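Local coordinates for protein leucine aminopeptidase 1 (Caenorhabditis elegans, PDB 2HC9) that is a zinc-dependent aminopeptidase of the M17 family that releases N-terminal amino acids, preferably leucine, from peptides and probably serves in digestion, at residues S54-I59 and A72-V77; S243-A248 and F294-H299. The protein carries 1 engineered substitution. One frame throughout, in Å; residues are numbered along the deposited sequence.

Interaction 1: residues S54-I59 and A72-V77; sequences SMISRI and AHLITV
Leu74 CD2 meets Met55, Ile56 and Ile59, and three of the four side-chain contacts here converge on that methyl. Leu74 has CG anti to the backbone N (chi1 172°), and chi2 (69°) then sets CD2 against the end of helix 49-58. Ile59, the first residue to leave the helix, comes closest: its CD1 lies 3.5 Å from Leu74 CD2, the two side chains crossing at about a right angle. Ile56 crosses Leu74 in the same way, with its CD1 at 3.8 Å from Leu74 CD2. Met55 meets the leucine tip to tip, its CE 4.0 Å from Leu74 CD2, after a straight run that bends only at the last torsion. Thr76, two residues on along the strand, turns to the same side; in one of its two conformers OG1 sits 3.6 Å from Ile59 CD1, a less certain contact. All five residues are buried. Leu29 of helix 26-31 covers Leu74 and Thr76, while Tyr69 of the second subunit packs on Met55 and Ile59, so the hydrophobic cluster continues into a subunit interface. Apolar side chains of a helix end resting on alternate residues of a strand are the usual layer packing of an alpha/beta sheet, here in the macro-type N-terminal domain of an M17 aminopeptidase.

Interaction 2: residues S243-A248 and F294-H299; sequences STEHIA and FSQTLH
Gln296 folds its side chain back toward the turn at 243-245 and presents OE1 to the backbone there. CG is anti to the carbonyl carbon (chi1 -53°) and the chain bends at chi2 (-63°), placing CD near Glu245 N and Thr244 OG1. OE1 accepts a nearly straight bond from Glu245 N at 2.7 Å, with the donor tilted 20° from the amide's carbonyl plane; Thr244 N is also close, 3.0 Å from Gln296 OE1. A water bridges the amide's other end, accepting from Gln296 NE2 and from Thr244 N, and NE2 also donates to Ser295 OG. Beyond this the strands run parallel, pairing His246 with Thr297, Ile247 with Leu298 and Ala248 with His299. Ile247 N donates to Thr297 O at 2.9 Å and Ile247 O accepts from His299 N at 2.8 Å; the bond from Thr297 N to Glu245 O is weak.

On the face bearing His246 and Thr297, Thr297 OG1 comes within 2.8 Å of Ser243 OG, which reaches in from the preceding loop and donates to Glu245 O. Val240 bonds both hydroxyls, Thr297 OG1 through its N and Ser243 OG weakly through its O. Ser243 OG also lies over one face of the His246 ring, toward its rim, while ring atom CD2 is 3.6 Å from Thr297 CB. On the other face Ile247 CD1 touches the edge of the Phe294 ring at CZ, the side chains crossing at about a right angle, and Ile247 CG2 rests 3.7 Å from Leu298 CD1. Leu298 CD2 lies over one face of the Phe294 ring, toward the rim.

Helix 277-290 packs on Phe294 and Leu298 through Leu289. Strand 356-361 pairs with the far edge of strand 246-254, and His299 ND1 bonds Ser237 OG on strand 232-238, antiparallel neighbour of strand 297-307.

From the N terminus, interaction 1 comes first: after helix 49-58 the chain runs through strand 63-66 and returns in strand 72-77, closing a short loop of 12 residues within the N-terminal domain. Interaction 2 opens much later and spans 45 residues, including helix 277-290, before strand 297-307 pairs with strand 246-254 in the catalytic domain. The two loops follow one another in series and neither encloses nor crosses the other. The centres of interactions 1 and 2 are about 45 Å apart, and the nearest atoms of interactions 1 and 2 about 28 Å. Interaction 1 fastens a helix end to its sheet beside the second subunit; interaction 2 joins two parallel strands within one subunit.

Interaction 1: residues S54-I59 and A72-V77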
ATOM      1  N   SER A  54      31.070  40.658  27.121  1.00 34.41           N
ATOM      2  CA  SER A  54      31.548  40.388  25.771  1.00 38.99           C
ATOM      3  C   SER A  54      30.762  39.223  25.146  1.00 37.45           C
ATOM      4  O   SER A  54      30.236  39.337  24.033  1.00 34.92           O
ATOM      5  CB  SER A  54      33.041  40.079  25.812  1.00 41.42           C
ATOM      6  OG  SER A  54      33.543  39.800  24.520  1.00 53.53           O
ATOM      7  N   MET A  55      30.656  38.115  25.882  1.00 33.77           N
ATOM      8  CA  MET A  55      29.893  36.949  25.408  1.00 28.27           C
ATOM      9  C   MET A  55      28.414  37.252  25.115  1.00 29.01           C
ATOM     10  O   MET A  55      27.916  36.938  24.030  1.00 24.37           O
ATOM     11  CB  MET A  55      30.021  35.792  26.399  1.00 24.30           C
ATOM     12  CG  MET A  55      29.230  34.554  25.972  1.00 23.02           C
ATOM     13  SD  MET A  55      29.447  33.200  27.123  1.00 25.35           S
ATOM     14  CE  MET A  55      28.703  33.937  28.587  1.00 21.54           C
ATOM     15  N   ILE A  56      27.722  37.880  26.071  1.00 26.34           N
ATOM     16  CA  ILE A  56      26.325  38.252  25.883  1.00 29.32           C
ATOM     17  C   ILE A  56      26.125  39.138  24.641  1.00 30.84           C
ATOM     18  O   ILE A  56      25.167  38.934  23.895  1.00 34.27           O
ATOM     19  CB  ILE A  56      25.708  38.890  27.175  1.00 30.24           C
ATOM     20  CG1 ILE A  56      25.833  37.910  28.360  1.00 30.43           C
ATOM     21  CG2 ILE A  56      24.241  39.279  26.956  1.00 29.86           C
ATOM     22  CD1 ILE A  56      25.035  36.587  28.211  1.00 28.32           C
ATOM     23  N   SER A  57      27.043  40.083  24.408  1.00 36.45           N
ATOM     24  CA  SER A  57      27.069  40.853  23.143  1.00 43.03           C
ATOM     25  C   SER A  57      27.126  39.981  21.883  1.00 42.14           C
ATOM     26  O   SER A  57      26.387  40.226  20.941  1.00 45.51           O
ATOM     27  CB  SER A  57      28.232  41.850  23.104  1.00 46.46           C
ATOM     28  OG  SER A  57      28.290  42.642  24.280  1.00 54.13           O
ATOM     29  N   ARG A  58      27.996  38.968  21.870  1.00 39.54           N
ATOM     30  CA  ARG A  58      28.219  38.154  20.662  1.00 32.82           C
ATOM     31  C   ARG A  58      27.104  37.158  20.378  1.00 36.48           C
ATOM     32  O   ARG A  58      26.796  36.902  19.219  1.00 40.63           O
ATOM     33  CB  ARG A  58      29.522  37.378  20.753  1.00 32.21           C
ATOM     34  CG  ARG A  58      30.757  38.225  20.866  1.00 38.09           C
ATOM     35  CD  ARG A  58      31.378  38.458  19.518  1.00 36.29           C
ATOM     36  NE  ARG A  58      31.487  37.269  18.667  1.00 35.53           N
ATOM     37  CZ  ARG A  58      31.691  37.347  17.355  1.00 33.19           C
ATOM     38  NH1 ARG A  58      31.784  38.546  16.785  1.00 30.58           N
ATOM     39  NH2 ARG A  58      31.795  36.256  16.611  1.00 27.75           N
ATOM     40  N   ILE A  59      26.527  36.549  21.413  1.00 33.32           N
ATOM     41  CA  ILE A  59      25.633  35.417  21.166  1.00 35.70           C
ATOM     42  C   ILE A  59      24.347  35.907  20.511  1.00 37.70           C
ATOM     43  O   ILE A  59      23.939  37.057  20.732  1.00 38.77           O
ATOM     44  CB  ILE A  59      25.341  34.564  22.431  1.00 36.66           C
ATOM     45  CG1 ILE A  59      24.612  35.385  23.489  1.00 36.33           C
ATOM     46  CG2 ILE A  59      26.628  33.901  22.962  1.00 35.31           C
ATOM     47  CD1 ILE A  59      24.699  34.782  24.845  1.00 40.39           C
ATOM     48  N   ALA A  72      29.344  22.924  31.681  1.00 20.86           N
ATOM     49  CA  ALA A  72      28.556  24.163  31.808  1.00 19.22           C
ATOM     50  C   ALA A  72      28.004  24.708  30.513  1.00 18.33           C
ATOM     51  O   ALA A  72      28.667  24.633  29.473  1.00 19.02           O
ATOM     52  CB  ALA A  72      29.365  25.260  32.524  1.00 19.96           C
ATOM     53  N   HIS A  73      26.815  25.304  30.591  1.00 20.77           N
ATOM     54  CA  HIS A  73      26.112  25.821  29.409  0.50 19.24           C
ATOM     55  C   HIS A  73      25.358  27.102  29.747  1.00 20.94           C
ATOM     56  O   HIS A  73      24.845  27.236  30.859  1.00 20.01           O
ATOM     57  CB  HIS A  73      25.089  24.782  28.929  0.50 17.87           C
ATOM     58  CG  HIS A  73      25.703  23.515  28.436  0.50 18.36           C
ATOM     59  ND1 HIS A  73      25.991  22.452  29.267  0.50 15.88           N
ATOM     60  CD2 HIS A  73      26.085  23.138  27.194  0.50 15.91           C
ATOM     61  CE1 HIS A  73      26.520  21.475  28.555  0.50 16.51           C
ATOM     62  NE2 HIS A  73      26.591  21.867  27.295  0.50 22.29           N
ATOM     63  N   LEU A  74      25.253  28.005  28.775  1.00 18.64           N
ATOM     64  CA  LEU A  74      24.278  29.101  28.825  1.00 18.22           C
ATOM     65  C   LEU A  74      23.203  28.829  27.758  1.00 20.49           C
ATOM     66  O   LEU A  74      23.521  28.591  26.597  1.00 22.04           O
ATOM     67  CB  LEU A  74      24.969  30.433  28.506  1.00 19.20           C
ATOM     68  CG  LEU A  74      24.099  31.691  28.321  1.00 19.71           C
ATOM     69  CD1 LEU A  74      23.469  32.123  29.633  1.00 16.72           C
ATOM     70  CD2 LEU A  74      24.912  32.841  27.772  1.00 24.84           C
ATOM     71  N   ILE A  75      21.946  28.890  28.170  1.00 19.50           N
ATOM     72  CA  ILE A  75      20.812  28.771  27.258  1.00 20.53           C
ATOM     73  C   ILE A  75      20.133  30.141  27.133  1.00 19.41           C
ATOM     74  O   ILE A  75      19.620  30.688  28.112  1.00 19.50           O
ATOM     75  CB  ILE A  75      19.805  27.687  27.738  1.00 21.44           C
ATOM     76  CG1 ILE A  75      20.447  26.295  27.625  1.00 21.50           C
ATOM     77  CG2 ILE A  75      18.482  27.758  26.920  1.00 20.25           C
ATOM     78  CD1 ILE A  75      19.539  25.160  28.201  1.00 21.93           C
ATOM     79  N   THR A  76      20.166  30.688  25.922  1.00 18.20           N
ATOM     80  CA  THR A  76      19.477  31.927  25.626  0.70 20.72           C
ATOM     81  C   THR A  76      18.103  31.637  25.013  1.00 22.65           C
ATOM     82  O   THR A  76      17.993  30.940  23.998  1.00 24.32           O
ATOM     83  CB  THR A  76      20.331  32.829  24.700  0.70 20.76           C
ATOM     84  OG1 THR A  76      21.606  33.073  25.320  0.70 21.66           O
ATOM     85  CG2 THR A  76      19.630  34.160  24.439  0.70 20.22           C
ATOM     86  N   VAL A  77      17.074  32.188  25.639  1.00 17.99           N
ATOM     87  CA  VAL A  77      15.686  32.016  25.218  1.00 19.62           C
ATOM     88  C   VAL A  77      15.311  33.252  24.392  1.00 20.97           C
ATOM     89  O   VAL A  77      15.636  34.370  24.780  1.00 22.12           O
ATOM     90  CB  VAL A  77      14.764  31.944  26.487  1.00 19.25           C
ATOM     91  CG1 VAL A  77      13.271  31.750  26.111  1.00 18.40           C
ATOM     92  CG2 VAL A  77      15.226  30.804  27.394  1.00 17.94           C
TER

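Interaction 2: residues S243-A248 and F294-H299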
ATOM      1  N   SER A 243     -18.631  23.852  48.356  1.00 26.38           N
ATOM      2  CA  SER A 243     -17.816  24.497  47.319  1.00 21.71           C
ATOM      3  C   SER A 243     -18.754  24.967  46.205  1.00 22.57           C
ATOM      4  O   SER A 243     -19.799  24.362  45.960  1.00 24.80           O
ATOM      5  CB  SER A 243     -16.772  23.520  46.763  1.00 23.10           C
ATOM      6  OG  SER A 243     -17.401  22.427  46.104  1.00 20.75           O
ATOM      7  N   THR A 244     -18.389  26.051  45.536  1.00 23.19           N
ATOM      8  CA  THR A 244     -19.220  26.538  44.440  1.00 24.61           C
ATOM      9  C   THR A 244     -19.008  25.725  43.161  1.00 23.42           C
ATOM     10  O   THR A 244     -19.954  25.517  42.399  1.00 22.32           O
ATOM     11  CB  THR A 244     -19.007  28.037  44.191  1.00 29.04           C
ATOM     12  OG1 THR A 244     -17.651  28.276  43.826  1.00 40.95           O
ATOM     13  CG2 THR A 244     -19.261  28.801  45.452  1.00 27.90           C
ATOM     14  N   GLU A 245     -17.773  25.271  42.944  1.00 20.09           N
ATOM     15  CA  GLU A 245     -17.436  24.416  41.779  1.00 22.01           C
ATOM     16  C   GLU A 245     -17.316  22.931  42.110  1.00 22.83           C
ATOM     17  O   GLU A 245     -17.001  22.534  43.243  1.00 19.19           O
ATOM     18  CB  GLU A 245     -16.135  24.878  41.106  1.00 23.27           C
ATOM     19  CG  GLU A 245     -16.074  26.374  40.748  1.00 23.36           C
ATOM     20  CD  GLU A 245     -17.173  26.844  39.792  1.00 30.54           C
ATOM     21  OE1 GLU A 245     -17.750  26.014  39.053  1.00 25.43           O
ATOM     22  OE2 GLU A 245     -17.455  28.067  39.783  1.00 26.70           O
ATOM     23  N   HIS A 246     -17.546  22.102  41.097  1.00 18.91           N
ATOM     24  CA  HIS A 246     -17.472  20.662  41.237  1.00 15.78           C
ATOM     25  C   HIS A 246     -16.839  20.187  39.936  1.00 17.02           C
ATOM     26  O   HIS A 246     -17.502  20.154  38.899  1.00 18.99           O
ATOM     27  CB  HIS A 246     -18.887  20.076  41.413  1.00 18.82           C
ATOM     28  CG  HIS A 246     -19.487  20.426  42.735  1.00 22.81           C
ATOM     29  ND1 HIS A 246     -20.113  21.632  42.960  1.00 27.36           N
ATOM     30  CD2 HIS A 246     -19.470  19.778  43.921  1.00 22.52           C
ATOM     31  CE1 HIS A 246     -20.496  21.694  44.222  1.00 27.12           C
ATOM     32  NE2 HIS A 246     -20.118  20.585  44.827  1.00 25.97           N
ATOM     33  N   ILE A 247     -15.532  19.930  39.994  1.00 17.54           N
ATOM     34  CA  ILE A 247     -14.710  19.815  38.779  1.00 17.09           C
ATOM     35  C   ILE A 247     -14.234  18.370  38.661  1.00 18.30           C
ATOM     36  O   ILE A 247     -13.761  17.798  39.642  1.00 18.42           O
ATOM     37  CB  ILE A 247     -13.482  20.782  38.850  1.00 17.20           C
ATOM     38  CG1 ILE A 247     -13.958  22.243  38.991  1.00 19.22           C
ATOM     39  CG2 ILE A 247     -12.566  20.593  37.644  1.00 18.51           C
ATOM     40  CD1 ILE A 247     -12.902  23.206  39.527  1.00 19.90           C
ATOM     41  N   ALA A 248     -14.385  17.771  37.475  1.00 15.06           N
ATOM     42  CA  ALA A 248     -13.867  16.418  37.233  1.00 14.85           C
ATOM     43  C   ALA A 248     -12.763  16.473  36.197  1.00 18.54           C
ATOM     44  O   ALA A 248     -12.881  17.172  35.179  1.00 17.65           O
ATOM     45  CB  ALA A 248     -14.969  15.488  36.769  1.00 17.93           C
ATOM     46  N   PHE A 294      -6.511  23.151  47.658  1.00 18.74           N
ATOM     47  CA  PHE A 294      -7.508  23.348  46.603  1.00 21.50           C
ATOM     48  C   PHE A 294      -8.923  23.483  47.190  1.00 19.25           C
ATOM     49  O   PHE A 294      -9.424  22.586  47.891  1.00 19.93           O
ATOM     50  CB  PHE A 294      -7.489  22.190  45.601  1.00 18.69           C
ATOM     51  CG  PHE A 294      -8.216  22.496  44.307  1.00 18.75           C
ATOM     52  CD1 PHE A 294      -7.589  23.243  43.299  1.00 20.36           C
ATOM     53  CD2 PHE A 294      -9.505  22.004  44.081  1.00 18.10           C
ATOM     54  CE1 PHE A 294      -8.255  23.525  42.085  1.00 19.83           C
ATOM     55  CE2 PHE A 294     -10.172  22.276  42.878  1.00 17.76           C
ATOM     56  CZ  PHE A 294      -9.543  23.041  41.885  1.00 17.44           C
ATOM     57  N   SER A 295      -9.555  24.605  46.882  1.00 19.54           N
ATOM     58  CA  SER A 295     -10.694  25.084  47.657  1.00 22.26           C
ATOM     59  C   SER A 295     -12.037  24.575  47.106  1.00 21.82           C
ATOM     60  O   SER A 295     -13.080  24.789  47.727  1.00 21.17           O
ATOM     61  CB  SER A 295     -10.703  26.612  47.686  1.00 20.87           C
ATOM     62  OG  SER A 295     -11.005  27.130  46.402  1.00 24.78           O
ATOM     63  N   GLN A 296     -12.014  23.940  45.931  1.00 19.25           N
ATOM     64  CA  GLN A 296     -13.248  23.455  45.304  1.00 17.11           C
ATOM     65  C   GLN A 296     -13.289  21.943  45.293  1.00 17.19           C
ATOM     66  O   GLN A 296     -12.298  21.286  45.555  1.00 19.57           O
ATOM     67  CB  GLN A 296     -13.379  24.012  43.887  1.00 19.70           C
ATOM     68  CG  GLN A 296     -13.263  25.512  43.825  1.00 21.69           C
ATOM     69  CD  GLN A 296     -14.380  26.205  44.586  1.00 28.09           C
ATOM     70  OE1 GLN A 296     -15.558  25.857  44.440  1.00 26.56           O
ATOM     71  NE2 GLN A 296     -14.011  27.168  45.438  1.00 29.02           N
ATOM     72  N   THR A 297     -14.455  21.379  45.016  1.00 18.34           N
ATOM     73  CA  THR A 297     -14.544  19.946  44.960  1.00 14.95           C
ATOM     74  C   THR A 297     -13.904  19.519  43.637  1.00 17.86           C
ATOM     75  O   THR A 297     -14.148  20.141  42.588  1.00 18.59           O
ATOM     76  CB  THR A 297     -16.016  19.486  45.031  1.00 20.59           C
ATOM     77  OG1 THR A 297     -16.518  19.740  46.356  1.00 22.24           O
ATOM     78  CG2 THR A 297     -16.138  17.992  44.715  1.00 19.69           C
ATOM     79  N   LEU A 298     -13.073  18.480  43.705  1.00 18.61           N
ATOM     80  CA  LEU A 298     -12.243  18.073  42.558  1.00 17.95           C
ATOM     81  C   LEU A 298     -12.202  16.559  42.523  1.00 18.90           C
ATOM     82  O   LEU A 298     -12.018  15.916  43.567  1.00 17.63           O
ATOM     83  CB  LEU A 298     -10.812  18.624  42.678  1.00 18.14           C
ATOM     84  CG  LEU A 298      -9.869  18.338  41.498  1.00 18.85           C
ATOM     85  CD1 LEU A 298     -10.383  19.028  40.205  1.00 16.11           C
ATOM     86  CD2 LEU A 298      -8.412  18.768  41.828  1.00 19.94           C
ATOM     87  N   HIS A 299     -12.349  15.989  41.320  1.00 16.87           N
ATOM     88  CA  HIS A 299     -12.287  14.526  41.161  1.00 17.30           C
ATOM     89  C   HIS A 299     -11.313  14.186  40.020  1.00 17.99           C
ATOM     90  O   HIS A 299     -11.312  14.853  38.981  1.00 19.82           O
ATOM     91  CB  HIS A 299     -13.660  13.941  40.803  1.00 19.21           C
ATOM     92  CG  HIS A 299     -14.790  14.411  41.679  1.00 22.13           C
ATOM     93  ND1 HIS A 299     -15.143  13.766  42.849  1.00 17.54           N
ATOM     94  CD2 HIS A 299     -15.668  15.433  41.532  1.00 21.81           C
ATOM     95  CE1 HIS A 299     -16.187  14.377  43.389  1.00 24.27           C
ATOM     96  NE2 HIS A 299     -16.522  15.397  42.612  1.00 20.98           N
TER
HETATM   97  O   HOH W   1     -16.535  27.861  47.098  1.00 34.80           O